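Local structure of endonuclease II (Enterobacteria phage t4, 2WSH) at residues Y20-L25 / K96-A101; K32-P37 / R64-R69; K39-Y44 / T117-D122. The protein cuts host DNA as a magnesium-dependent, sequence-specific GIY-YIG endonuclease, nicking cytosine-containing double-stranded DNA so that its nucleotides can be reused for phage DNA synthesis. The protein carries 1 engineered substitution. All coordinates share one frame; numbering follows the deposited sequence.

Contact 1 of 3, residues Y20-L25 / K96-A101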
loop_
_atom_site.group_PDB
_atom_site.type_symbol
_atom_site.label_atom_id
_atom_site.label_comp_id
_atom_site.label_asym_id
_atom_site.label_seq_id
_atom_site.Cartn_x
_atom_site.Cartn_y
_atom_site.Cartn_z
ATOM N N TYR A 20 13.086 -22.462 10.781
ATOM C CA TYR A 20 14.350 -21.760 10.670
ATOM C C TYR A 20 15.455 -22.562 11.338
ATOM O O TYR A 20 16.475 -22.850 10.722
ATOM C CB TYR A 20 14.236 -20.369 11.292
ATOM C CG TYR A 20 15.515 -19.563 11.245
ATOM C CD1 TYR A 20 16.045 -19.125 10.038
ATOM C CD2 TYR A 20 16.188 -19.233 12.413
ATOM C CE1 TYR A 20 17.217 -18.386 9.999
ATOM C CE2 TYR A 20 17.356 -18.498 12.384
ATOM C CZ TYR A 20 17.865 -18.074 11.177
ATOM O OH TYR A 20 19.027 -17.338 11.157
ATOM N N THR A 21 15.255 -22.923 12.599
ATOM C CA THR A 21 16.232 -23.747 13.296
ATOM C C THR A 21 15.645 -24.444 14.513
ATOM O O THR A 21 14.506 -24.192 14.909
ATOM C CB THR A 21 17.476 -22.936 13.729
ATOM O OG1 THR A 21 18.503 -23.833 14.170
ATOM C CG2 THR A 21 17.131 -21.981 14.865
ATOM N N GLU A 22 16.442 -25.329 15.095
ATOM C CA GLU A 22 16.058 -26.060 16.290
ATOM C C GLU A 22 17.164 -25.876 17.317
ATOM O O GLU A 22 18.332 -25.757 16.956
ATOM C CB GLU A 22 15.874 -27.539 15.951
ATOM C CG GLU A 22 15.606 -28.449 17.135
ATOM C CD GLU A 22 15.160 -29.836 16.703
ATOM O OE1 GLU A 22 14.698 -29.978 15.553
ATOM O OE2 GLU A 22 15.263 -30.782 17.512
ATOM N N LEU A 23 16.798 -25.822 18.594
ATOM C CA LEU A 23 17.795 -25.729 19.654
ATOM C C LEU A 23 18.007 -27.099 20.287
ATOM O O LEU A 23 17.061 -27.868 20.444
ATOM C CB LEU A 23 17.371 -24.714 20.718
ATOM C CG LEU A 23 17.231 -23.263 20.263
ATOM C CD1 LEU A 23 16.949 -22.368 21.454
ATOM C CD2 LEU A 23 18.486 -22.808 19.538
ATOM N N GLU A 24 19.248 -27.402 20.650
ATOM C CA GLU A 24 19.565 -28.701 21.229
ATOM C C GLU A 24 20.744 -28.641 22.197
ATOM O O GLU A 24 21.753 -27.989 21.928
ATOM C CB GLU A 24 19.821 -29.728 20.123
ATOM C CG GLU A 24 20.641 -29.197 18.958
ATOM C CD GLU A 24 20.396 -29.972 17.677
ATOM O OE1 GLU A 24 19.433 -30.768 17.639
ATOM O OE2 GLU A 24 21.163 -29.784 16.708
ATOM N N LEU A 25 20.594 -29.319 23.331
ATOM C CA LEU A 25 21.640 -29.386 24.342
ATOM C C LEU A 25 22.674 -30.441 23.967
ATOM O O LEU A 25 22.329 -31.475 23.397
ATOM C CB LEU A 25 21.037 -29.724 25.706
ATOM C CG LEU A 25 20.074 -28.712 26.329
ATOM C CD1 LEU A 25 19.417 -29.301 27.569
ATOM C CD2 LEU A 25 20.792 -27.414 26.667
ATOM N N LYS A 96 11.398 -30.670 22.547
ATOM C CA LYS A 96 11.918 -30.158 21.284
ATOM C C LYS A 96 11.587 -28.676 21.147
ATOM O O LYS A 96 10.435 -28.285 21.310
ATOM C CB LYS A 96 11.310 -30.923 20.111
ATOM C CG LYS A 96 11.987 -30.639 18.778
ATOM C CD LYS A 96 11.016 -30.788 17.621
ATOM C CE LYS A 96 10.141 -32.019 17.784
ATOM N NZ LYS A 96 9.003 -32.025 16.817
ATOM N N VAL A 97 12.591 -27.860 20.837
ATOM C CA VAL A 97 12.407 -26.411 20.754
ATOM C C VAL A 97 12.736 -25.897 19.359
ATOM O O VAL A 97 13.892 -25.936 18.929
ATOM C CB VAL A 97 13.301 -25.666 21.768
ATOM C CG1 VAL A 97 13.128 -24.156 21.621
ATOM C CG2 VAL A 97 12.996 -26.116 23.190
ATOM N N GLU A 98 11.720 -25.399 18.661
ATOM C CA GLU A 98 11.884 -24.975 17.278
ATOM C C GLU A 98 11.517 -23.514 17.060
ATOM O O GLU A 98 10.619 -22.980 17.711
ATOM C CB GLU A 98 11.036 -25.851 16.352
ATOM C CG GLU A 98 11.414 -27.321 16.370
ATOM C CD GLU A 98 10.450 -28.175 15.571
ATOM O OE1 GLU A 98 9.244 -28.179 15.898
ATOM O OE2 GLU A 98 10.898 -28.845 14.618
ATOM N N PHE A 99 12.229 -22.876 16.141
ATOM C CA PHE A 99 11.897 -21.535 15.694
ATOM C C PHE A 99 11.448 -21.574 14.241
ATOM O O PHE A 99 12.120 -22.165 13.394
ATOM C CB PHE A 99 13.112 -20.618 15.826
ATOM C CG PHE A 99 13.441 -20.250 17.239
ATOM C CD1 PHE A 99 13.003 -19.052 17.772
ATOM C CD2 PHE A 99 14.183 -21.103 18.037
ATOM C CE1 PHE A 99 13.304 -18.707 19.077
ATOM C CE2 PHE A 99 14.481 -20.766 19.343
ATOM C CZ PHE A 99 14.041 -19.567 19.863
ATOM N N TYR A 100 10.308 -20.949 13.963
ATOM C CA TYR A 100 9.827 -20.767 12.601
ATOM C C TYR A 100 9.871 -19.287 12.244
ATOM O O TYR A 100 9.803 -18.429 13.121
ATOM C CB TYR A 100 8.391 -21.266 12.468
ATOM C CG TYR A 100 8.240 -22.769 12.478
ATOM C CD1 TYR A 100 7.876 -23.456 11.325
ATOM C CD2 TYR A 100 8.449 -23.502 13.639
ATOM C CE1 TYR A 100 7.728 -24.830 11.327
ATOM C CE2 TYR A 100 8.307 -24.877 13.651
ATOM C CZ TYR A 100 7.945 -25.535 12.492
ATOM O OH TYR A 100 7.800 -26.903 12.497
ATOM N N ALA A 101 9.970 -18.986 10.955
ATOM C CA ALA A 101 9.978 -17.600 10.505
ATOM C C ALA A 101 8.968 -17.371 9.392
ATOM O O ALA A 101 8.853 -18.183 8.475
ATOM C CB ALA A 101 11.365 -17.203 10.045
HETATM O O HOH W 1 14.969 -29.312 20.454
#
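A classic beta bulge interrupts the antiparallel pairing of strand 18-23 with strand 97-111, in the sheet of the GIY-YIG nuclease domain. Tyr20 and Thr21 both face Phe99: Tyr20 N reaches Phe99 O at 2.8 Å, while Thr21 N makes a weak bond to the same oxygen. Tyr20, with psi at -54°, is the extra residue of the bulge. Past it, Phe99 N gives an almost straight bond to Thr21 O (2.9 Å, 178°) and Leu23 N one to Val97 O (2.9 Å). In the return direction a water stands between, accepting from Val97 N (2.8 Å) and donating to Leu23 O (2.5 Å).

Side chains alternate between two faces. On that of Thr21, Leu23 and Phe99, Leu23 brings CD1 to the ring edge of Phe99, 3.6 Å from CE2, and Ile65 of helix 61-73 packs on the same ring. On the face of Glu22 and Glu98, the two side chains lie alongside each other, their carboxylate planes nearly perpendicular, with Glu22 OE1 4.1 Å from Glu98 OE2. Lys96 pairs with Asp50. Lys19 forms salt bridges to Glu22 OE1 and Glu98 OE2, the very oxygens that face each other, so this shared lysine probably offsets their repulsion and should help both acids stay ionised.

Contact 2 of 3, residues K32-P37 / R64-R69. With PO4 (phosphate ion), chain E.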
loop_
_atom_site.group_PDB
_atom_site.type_symbol
_atom_site.label_atom_id
_atom_site.label_comp_id
_atom_site.label_asym_id
_atom_site.label_seq_id
_atom_site.Cartn_x
_atom_site.Cartn_y
_atom_site.Cartn_z
ATOM N N LYS A 32 24.187 -26.140 21.549
ATOM C CA LYS A 32 25.150 -26.174 20.452
ATOM C C LYS A 32 25.045 -24.917 19.600
ATOM O O LYS A 32 24.006 -24.257 19.583
ATOM C CB LYS A 32 24.933 -27.412 19.577
ATOM C CG LYS A 32 24.962 -28.733 20.331
ATOM C CD LYS A 32 24.810 -29.904 19.374
ATOM C CE LYS A 32 24.473 -31.191 20.110
ATOM N NZ LYS A 32 24.143 -32.290 19.158
ATOM N N GLN A 33 26.126 -24.586 18.901
ATOM C CA GLN A 33 26.144 -23.421 18.023
ATOM C C GLN A 33 25.182 -23.590 16.854
ATOM O O GLN A 33 24.778 -24.703 16.520
ATOM C CB GLN A 33 27.557 -23.155 17.500
ATOM C CG GLN A 33 28.493 -22.550 18.528
ATOM C CD GLN A 33 29.935 -22.544 18.065
ATOM O OE1 GLN A 33 30.287 -21.873 17.095
ATOM N NE2 GLN A 33 30.782 -23.293 18.763
ATOM N N LEU A 34 24.823 -22.474 16.233
ATOM C CA LEU A 34 23.861 -22.486 15.147
ATOM C C LEU A 34 24.507 -22.081 13.831
ATOM O O LEU A 34 24.982 -20.954 13.681
ATOM C CB LEU A 34 22.701 -21.542 15.461
ATOM C CG LEU A 34 22.052 -21.708 16.834
ATOM C CD1 LEU A 34 21.024 -20.617 17.061
ATOM C CD2 LEU A 34 21.426 -23.089 16.980
ATOM N N SER A 35 24.529 -23.009 12.880
ATOM C CA SER A 35 24.965 -22.693 11.530
ATOM C C SER A 35 23.725 -22.422 10.688
ATOM O O SER A 35 23.052 -23.348 10.233
ATOM C CB SER A 35 25.792 -23.836 10.939
ATOM O OG SER A 35 26.627 -23.369 9.891
ATOM N N ILE A 36 23.419 -21.144 10.503
ATOM C CA ILE A 36 22.198 -20.736 9.823
ATOM C C ILE A 36 22.415 -19.427 9.076
ATOM O O ILE A 36 23.112 -18.538 9.565
ATOM C CB ILE A 36 21.048 -20.548 10.829
ATOM C CG1 ILE A 36 21.524 -19.710 12.017
ATOM C CG2 ILE A 36 20.525 -21.895 11.308
ATOM C CD1 ILE A 36 20.597 -19.753 13.213
ATOM N N PRO A 37 21.823 -19.307 7.879
ATOM C CA PRO A 37 21.893 -18.042 7.142
ATOM C C PRO A 37 21.052 -17.011 7.874
ATOM O O PRO A 37 20.229 -17.378 8.712
ATOM C CB PRO A 37 21.244 -18.380 5.795
ATOM C CG PRO A 37 21.164 -19.878 5.741
ATOM C CD PRO A 37 21.042 -20.323 7.159
ATOM N N ARG A 64 18.604 -12.510 17.132
ATOM C CA ARG A 64 17.628 -12.741 18.194
ATOM C C ARG A 64 17.756 -14.135 18.808
ATOM O O ARG A 64 17.739 -14.287 20.030
ATOM C CB ARG A 64 16.204 -12.527 17.673
ATOM C CG ARG A 64 15.120 -12.587 18.745
ATOM C CD ARG A 64 15.219 -11.414 19.715
ATOM N NE ARG A 64 15.428 -10.145 19.023
ATOM C CZ ARG A 64 14.456 -9.374 18.545
ATOM N NH1 ARG A 64 13.186 -9.729 18.675
ATOM N NH2 ARG A 64 14.758 -8.241 17.929
ATOM N N ILE A 65 17.879 -15.150 17.959
ATOM C CA ILE A 65 18.023 -16.521 18.431
ATOM C C ILE A 65 19.314 -16.689 19.225
ATOM O O ILE A 65 19.316 -17.281 20.305
ATOM C CB ILE A 65 17.995 -17.550 17.282
ATOM C CG1 ILE A 65 16.721 -17.390 16.448
ATOM C CG2 ILE A 65 18.106 -18.962 17.838
ATOM C CD1 ILE A 65 15.508 -17.038 17.260
ATOM N N ASN A 66 20.412 -16.169 18.685
ATOM C CA ASN A 66 21.697 -16.247 19.374
ATOM C C ASN A 66 21.682 -15.532 20.728
ATOM O O ASN A 66 22.386 -15.932 21.655
ATOM C CB ASN A 66 22.827 -15.726 18.483
ATOM C CG ASN A 66 23.376 -16.796 17.561
ATOM O OD1 ASN A 66 23.640 -16.548 16.387
ATOM N ND2 ASN A 66 23.540 -18.001 18.091
ATOM N N TYR A 67 20.876 -14.478 20.827
ATOM C CA TYR A 67 20.630 -13.801 22.093
ATOM C C TYR A 67 20.069 -14.803 23.098
ATOM O O TYR A 67 20.554 -14.897 24.226
ATOM C CB TYR A 67 19.663 -12.631 21.874
ATOM C CG TYR A 67 19.069 -12.018 23.128
ATOM C CD1 TYR A 67 19.540 -10.804 23.623
ATOM C CD2 TYR A 67 18.023 -12.638 23.803
ATOM C CE1 TYR A 67 18.991 -10.234 24.763
ATOM C CE2 TYR A 67 17.469 -12.079 24.941
ATOM C CZ TYR A 67 17.956 -10.878 25.415
ATOM O OH TYR A 67 17.407 -10.319 26.547
ATOM N N TYR A 68 19.054 -15.559 22.678
ATOM C CA TYR A 68 18.475 -16.606 23.515
ATOM C C TYR A 68 19.537 -17.615 23.916
ATOM O O TYR A 68 19.703 -17.917 25.094
ATOM C CB TYR A 68 17.337 -17.339 22.791
ATOM C CG TYR A 68 16.055 -16.551 22.642
ATOM C CD1 TYR A 68 15.405 -16.023 23.747
ATOM C CD2 TYR A 68 15.482 -16.356 21.392
ATOM C CE1 TYR A 68 14.230 -15.306 23.610
ATOM C CE2 TYR A 68 14.307 -15.642 21.248
ATOM C CZ TYR A 68 13.686 -15.122 22.358
ATOM O OH TYR A 68 12.516 -14.410 22.212
ATOM N N ARG A 69 20.248 -18.146 22.924
ATOM C CA ARG A 69 21.281 -19.143 23.170
ATOM C C ARG A 69 22.320 -18.660 24.180
ATOM O O ARG A 69 22.661 -19.374 25.126
ATOM C CB ARG A 69 21.978 -19.529 21.862
ATOM C CG ARG A 69 23.262 -20.309 22.077
ATOM C CD ARG A 69 23.838 -20.843 20.772
ATOM N NE ARG A 69 24.937 -21.772 21.027
ATOM C CZ ARG A 69 26.204 -21.405 21.189
ATOM N NH1 ARG A 69 26.542 -20.125 21.116
ATOM N NH2 ARG A 69 27.136 -22.319 21.425
HETATM P P PO4 E . 11.507 -10.196 21.339
HETATM O O1 PO4 E . 10.085 -10.656 21.130
HETATM O O2 PO4 E . 11.678 -8.797 20.796
HETATM O O3 PO4 E . 11.873 -10.211 22.807
HETATM O O4 PO4 E . 12.399 -11.156 20.594
HETATM O O HOH W 2 25.464 -20.086 17.567
#
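Helix 61-73 of the GIY-YIG domain packs beside the irregular linker that leads from strand 18-23 to strand 42-48, and its residues divide between that linker and a phosphate site. Arg64 takes no part in the linker contact and serves the phosphate. Its chain, bent at chi2 and chi3, brings NH1 to O4 of the phosphate ion in a 2.5 Å hydrogen bond, with the oxygen at the guanidinium edge; Tyr54, Tyr44 and Lys83 also bind this ion, which probably comes from the crystallisation liquor.

Ile65 starts toward the linker and touches it with CG2, while the CG1-CD1 arm leads off. CG2, anti to the backbone N, meets Leu34 CD1 at 3.4 Å, tighter than usual for two methyl groups, and the two side chains are set nearly perpendicular. Leu34 carries its CG anti to the carbonyl carbon (chi1 -50°), and it also packs on Thr21 and Leu23, so it lies between helix 61-73 and strand 18-23, in contact with both.

The Asn66 and Leu34 side chains run antiparallel, alongside each other. Asn66 ND2 donates to a water 2.9 Å away, and the same water accepts from Leu34 N at 2.8 Å, giving that linker amide a partner by way of the helix. Tyr68 stands on the phosphate side of the helix, where its OH is hydrogen-bonded to Tyr44 and Lys83.

Arg69 stretches back to the linker, extended from CG to NE. NE bonds to Ile31 O and, weakly and bent (133°), to Lys32 O at 3.0 Å. Two consecutive carbonyls thus share one N-H. Gln33 lies over one face of the guanidinium and crosses it obliquely, its CG 3.2 Å from Arg69 NH2.

Contact 3 of 3, residues K39-Y44 / T117-D122. With PO4 (phosphate ion), chain E.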
loop_
_atom_site.group_PDB
_atom_site.type_symbol
_atom_site.label_atom_id
_atom_site.label_comp_id
_atom_site.label_asym_id
_atom_site.label_seq_id
_atom_site.Cartn_x
_atom_site.Cartn_y
_atom_site.Cartn_z
ATOM N N LYS A 39 18.183 -13.950 8.396
ATOM C CA LYS A 39 16.819 -13.735 7.953
ATOM C C LYS A 39 16.332 -12.473 8.650
ATOM O O LYS A 39 16.366 -12.383 9.875
ATOM C CB LYS A 39 15.948 -14.944 8.298
ATOM C CG LYS A 39 14.679 -15.053 7.466
ATOM C CD LYS A 39 14.235 -16.498 7.335
ATOM C CE LYS A 39 14.948 -17.202 6.187
ATOM N NZ LYS A 39 14.338 -16.871 4.864
ATOM N N TYR A 40 15.904 -11.491 7.864
ATOM C CA TYR A 40 15.588 -10.173 8.396
ATOM C C TYR A 40 14.109 -9.841 8.261
ATOM O O TYR A 40 13.438 -10.317 7.346
ATOM C CB TYR A 40 16.414 -9.103 7.678
ATOM C CG TYR A 40 17.886 -9.432 7.563
ATOM C CD1 TYR A 40 18.776 -9.090 8.574
ATOM C CD2 TYR A 40 18.386 -10.084 6.443
ATOM C CE1 TYR A 40 20.126 -9.390 8.472
ATOM C CE2 TYR A 40 19.733 -10.389 6.332
ATOM C CZ TYR A 40 20.598 -10.038 7.348
ATOM O OH TYR A 40 21.935 -10.341 7.241
ATOM N N ASN A 41 13.610 -9.026 9.184
ATOM C CA ASN A 41 12.264 -8.475 9.075
ATOM C C ASN A 41 11.180 -9.551 9.041
ATOM O O ASN A 41 10.430 -9.657 8.072
ATOM C CB ASN A 41 12.173 -7.594 7.827
ATOM C CG ASN A 41 11.035 -6.599 7.892
ATOM O OD1 ASN A 41 10.569 -6.108 6.863
ATOM N ND2 ASN A 41 10.580 -6.292 9.103
ATOM N N VAL A 42 11.093 -10.350 10.099
ATOM C CA VAL A 42 10.154 -11.465 10.114
ATOM C C VAL A 42 9.337 -11.554 11.396
ATOM O O VAL A 42 9.719 -11.022 12.443
ATOM C CB VAL A 42 10.879 -12.819 9.956
ATOM C CG1 VAL A 42 11.620 -12.885 8.628
ATOM C CG2 VAL A 42 11.831 -13.040 11.122
ATOM N N ILE A 43 8.206 -12.238 11.294
ATOM C CA ILE A 43 7.502 -12.736 12.460
ATOM C C ILE A 43 8.115 -14.091 12.750
ATOM O O ILE A 43 8.269 -14.912 11.846
ATOM C CB ILE A 43 6.004 -12.918 12.183
ATOM C CG1 ILE A 43 5.332 -11.559 11.983
ATOM C CG2 ILE A 43 5.336 -13.704 13.309
ATOM C CD1 ILE A 43 5.461 -10.633 13.177
ATOM N N TYR A 44 8.505 -14.325 13.994
ATOM C CA TYR A 44 9.016 -15.640 14.338
ATOM C C TYR A 44 8.121 -16.347 15.338
ATOM O O TYR A 44 7.383 -15.714 16.087
ATOM C CB TYR A 44 10.480 -15.590 14.792
ATOM C CG TYR A 44 10.749 -14.987 16.154
ATOM C CD1 TYR A 44 10.830 -15.792 17.283
ATOM C CD2 TYR A 44 10.970 -13.624 16.303
ATOM C CE1 TYR A 44 11.104 -15.258 18.527
ATOM C CE2 TYR A 44 11.240 -13.077 17.549
ATOM C CZ TYR A 44 11.307 -13.903 18.653
ATOM O OH TYR A 44 11.579 -13.379 19.891
ATOM N N THR A 117 6.445 5.164 6.152
ATOM C CA THR A 117 6.773 3.756 5.958
ATOM C C THR A 117 6.314 2.869 7.114
ATOM O O THR A 117 6.308 3.288 8.272
ATOM C CB THR A 117 8.284 3.559 5.737
ATOM O OG1 THR A 117 8.573 2.160 5.610
ATOM C CG2 THR A 117 9.072 4.134 6.906
ATOM N N ILE A 118 5.937 1.638 6.782
ATOM C CA ILE A 118 5.521 0.662 7.784
ATOM C C ILE A 118 6.142 -0.708 7.522
ATOM O O ILE A 118 6.092 -1.220 6.403
ATOM C CB ILE A 118 3.991 0.509 7.835
ATOM C CG1 ILE A 118 3.588 -0.495 8.919
ATOM C CG2 ILE A 118 3.448 0.058 6.494
ATOM C CD1 ILE A 118 3.989 -0.079 10.316
ATOM N N ALA A 119 6.748 -1.288 8.553
ATOM C CA ALA A 119 7.184 -2.674 8.496
ATOM C C ALA A 119 5.981 -3.523 8.873
ATOM O O ALA A 119 5.387 -3.323 9.932
ATOM C CB ALA A 119 8.332 -2.913 9.462
ATOM N N THR A 120 5.610 -4.460 8.009
ATOM C CA THR A 120 4.384 -5.221 8.228
ATOM C C THR A 120 4.445 -6.124 9.462
ATOM O O THR A 120 3.407 -6.527 9.980
ATOM C CB THR A 120 3.976 -6.051 6.991
ATOM O OG1 THR A 120 4.982 -7.031 6.716
ATOM C CG2 THR A 120 3.793 -5.149 5.779
ATOM N N ILE A 121 5.647 -6.449 9.935
ATOM C CA ILE A 121 5.748 -7.186 11.195
ATOM C C ILE A 121 5.024 -6.415 12.294
ATOM O O ILE A 121 4.415 -7.012 13.179
ATOM C CB ILE A 121 7.205 -7.438 11.638
ATOM C CG1 ILE A 121 7.984 -6.121 11.713
ATOM C CG2 ILE A 121 7.889 -8.421 10.700
ATOM C CD1 ILE A 121 9.327 -6.247 12.401
ATOM N N ASP A 122 5.086 -5.089 12.224
ATOM C CA ASP A 122 4.429 -4.240 13.213
ATOM C C ASP A 122 2.915 -4.378 13.150
ATOM O O ASP A 122 2.222 -4.168 14.147
ATOM C CB ASP A 122 4.834 -2.779 13.023
ATOM C CG ASP A 122 6.221 -2.489 13.546
ATOM O OD1 ASP A 122 6.754 -3.324 14.305
ATOM O OD2 ASP A 122 6.777 -1.426 13.200
HETATM P P PO4 E . 11.507 -10.196 21.339
HETATM O O1 PO4 E . 10.085 -10.656 21.130
HETATM O O2 PO4 E . 11.678 -8.797 20.796
HETATM O O3 PO4 E . 11.873 -10.211 22.807
HETATM O O4 PO4 E . 12.399 -11.156 20.594
#
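Ile121, just after strand 114-119 and in the first part of helix 121-132, presses its branched side chain against the start of strand 42-48. No hydrogen bond links 39-44 to 117-122; the union is van der Waals packing. Ile121 holds CG1 in the crowded position between backbone N and carbonyl carbon (chi1 55°), with CD1 continuing extended. This places its two branches on different targets: CD1 runs to Asn41, and CG2, anti to the carbonyl carbon, sits 3.5 Å from Val42 C, against the peptide group itself.

Asn41 takes a left-handed backbone conformation and, with Val42, faces Thr58 in a G1 beta bulge. Its CG is anti to the backbone N, so the amide extends obliquely across Ile121, ND2 lying 3.5 Å from Ile121 CD1 and 4.1 Å from Ala119 CB. Ile43 has CG1 anti to the carbonyl carbon, with chi2 at -59°, which brings CD1 nearer to Ile121, 4.0 Å from its CB. The two isoleucine side chains lie alongside, pointing opposite ways. Glu124, the engineered Ala125 and Phe128 of the helix also touch Ile43. A 2.9 Å bond from Asp122 N to Ala119 O closes the turn between strand 114-119 and helix 121-132, and Asp122 reaches Lys57 in a salt bridge.

Tyr44 does not touch 117-122 and belongs to the phosphate site. It too has the crowded first torsion (chi1 72°), which sends its hydroxyl to the phosphate ion; OH donates to O4 over a very short 2.5 Å, with that oxygen in the ring plane at its edge. Val42-Ile43-Tyr44 occupies the place of the first tripeptide of the GIY-YIG signature, its tyrosine lining the anion site and its middle residue backing onto helix 121-132, consistent with a GIY-YIG active site.

How the contacts relate
From the N terminus, strand 18-23 enters contact 1, which closes a long loop only when the chain returns at 96-101. Contact 2 is nested inside that loop: linker 32-37 meets helix 61-73. Contact 3 starts within the loop at 39-44 but finds its partner at 117-122, so it crosses both others. Contacts 1 and 2 abut where Tyr20 OH meets Pro37 O, and contacts 2 and 3 share the phosphate ion. Together they tie the linker, helix 61-73 and helix 121-132 to the antiparallel sheet that includes strand 18-23.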